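Local coordinates for acyl-coenzyme A oxidase 3 (PDB 5YS9), which oxidises acyl-CoA substrates of several chain lengths with an FAD cofactor and oxygen, giving the 2-enoyl-CoA and hydrogen peroxide in peroxisomal beta-oxidation, at residues L128-G131 with A132-S136. Residues are numbered along the deposited sequence; the frame is centred on the assembly and turned at random.
Sequences LFMG and AIRGS
Ile-133 lies four residues beyond Phe-129 and three beyond Met-130, and the three side chains illustrate how i to i+3 and i to i+4 neighbours share one face of an alpha-helix, here the last turns of helix 116-136 in the N-terminal domain. Phe-129 has CG anti to its own N (chi1 179°), which carries the ring outward, turned so that one face receives the CG2 methyl of Ile-133. Ile-133 CG2 lies 4.3 Å from the Phe-129 ring centroid, 26° off its normal, in a CH-pi contact, with CG2 closest to CZ. The other branch reaches Met-130: CG1 stands between N and the carbonyl carbon (chi1 55°), and Ile-133 CD1 meets Met-130 SD at 3.6 Å and also brushes Phe-129 CE2. Met-130, bent at chi2 and chi3, brings CE to the same methyl as well. With an alanine here both CG2 and CD1 are gone, which is likely to leave the Phe-129 face without its CH-pi partner and the Met-130 thioether freer to turn. Beyond the helix, Trp-145 and Leu-277 also touch Ile-133, while Tyr-142 and Ala-150 adjoin Met-130, tying this face to helix 139-147 and to neighbouring loops.

The backbone beneath is regular, with Ile-133 N giving Phe-129 O a nearly straight bond of 3.1 Å. At the start of 128-131, the side chain of Leu-128 approaches the bound FAD. Arg-134 bends at chi3 and folds back beside Met-130; its NH1 bonds to Tyr-142 OH. Arg-134 N donates to Met-130 O (3.1 Å), and the guanidinium merely lies over that oxygen, its plane 3.8 Å away.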
loop_
_atom_site.group_PDB
_atom_site.type_symbol
_atom_site.label_atom_id
_atom_site.label_comp_id
_atom_site.label_asym_id
_atom_site.label_seq_id
_atom_site.Cartn_x
_atom_site.Cartn_y
_atom_site.Cartn_z
ATOM N N LEU A 128 9.185 25.973 2.341
ATOM C CA LEU A 128 9.768 26.043 1.013
ATOM C C LEU A 128 9.995 27.436 0.455
ATOM O O LEU A 128 11.091 27.764 0.072
ATOM C CB LEU A 128 8.924 25.246 0.031
ATOM C CG LEU A 128 8.610 23.801 0.339
ATOM C CD1 LEU A 128 7.574 23.297 -0.638
ATOM C CD2 LEU A 128 9.878 22.995 0.223
ATOM N N PHE A 129 8.987 28.288 0.503
ATOM C CA PHE A 129 9.148 29.678 0.014
ATOM C C PHE A 129 10.012 30.523 0.925
ATOM O O PHE A 129 10.916 31.168 0.454
ATOM C CB PHE A 129 7.826 30.418 -0.166
ATOM C CG PHE A 129 7.999 31.861 -0.639
ATOM C CD1 PHE A 129 8.166 32.149 -1.985
ATOM C CD2 PHE A 129 8.004 32.924 0.277
ATOM C CE1 PHE A 129 8.313 33.461 -2.432
ATOM C CE2 PHE A 129 8.175 34.248 -0.157
ATOM C CZ PHE A 129 8.320 34.515 -1.523
ATOM N N MET A 130 9.677 30.549 2.210
ATOM C CA MET A 130 10.491 31.231 3.223
ATOM C C MET A 130 11.924 30.669 3.285
ATOM O O MET A 130 12.867 31.419 3.459
ATOM C CB MET A 130 9.855 31.157 4.606
ATOM C CG MET A 130 8.650 32.056 4.813
ATOM S SD MET A 130 8.869 33.744 4.221
ATOM C CE MET A 130 9.960 34.373 5.491
ATOM N N GLY A 131 12.069 29.362 3.100
ATOM C CA GLY A 131 13.370 28.727 2.982
ATOM C C GLY A 131 14.187 29.222 1.837
ATOM O O GLY A 131 15.381 29.380 1.977
ATOM N N ALA A 132 13.550 29.437 0.693
ATOM C CA ALA A 132 14.241 29.913 -0.512
ATOM C C ALA A 132 14.694 31.355 -0.384
ATOM O O ALA A 132 15.818 31.639 -0.692
ATOM C CB ALA A 132 13.349 29.775 -1.717
ATOM N N ILE A 133 13.820 32.261 0.042
ATOM C CA ILE A 133 14.204 33.683 0.174
ATOM C C ILE A 133 15.255 33.924 1.285
ATOM O O ILE A 133 16.105 34.792 1.147
ATOM C CB ILE A 133 12.987 34.655 0.321
ATOM C CG1 ILE A 133 12.072 34.277 1.486
ATOM C CG2 ILE A 133 12.157 34.704 -0.965
ATOM C CD1 ILE A 133 11.214 35.436 1.996
ATOM N N ARG A 134 15.186 33.142 2.364
ATOM C CA ARG A 134 16.159 33.171 3.458
ATOM C C ARG A 134 17.459 32.455 3.060
ATOM O O ARG A 134 18.524 32.987 3.250
ATOM C CB ARG A 134 15.558 32.561 4.712
ATOM C CG ARG A 134 16.304 32.833 6.028
ATOM C CD ARG A 134 15.365 32.698 7.239
ATOM N NE ARG A 134 14.504 31.489 7.159
ATOM C CZ ARG A 134 13.238 31.365 7.608
ATOM N NH1 ARG A 134 12.593 32.377 8.199
ATOM N NH2 ARG A 134 12.605 30.199 7.458
ATOM N N GLY A 135 17.352 31.267 2.491
ATOM C CA GLY A 135 18.501 30.521 2.038
ATOM C C GLY A 135 19.231 31.094 0.830
ATOM O O GLY A 135 20.452 30.956 0.734
ATOM N N SER A 136 18.513 31.721 -0.103
ATOM C CA SER A 136 19.119 32.147 -1.390
ATOM C C SER A 136 19.090 33.647 -1.721
ATOM O O SER A 136 19.633 34.078 -2.735
ATOM C CB SER A 136 18.547 31.328 -2.554
ATOM O OG SER A 136 18.878 29.959 -2.407
#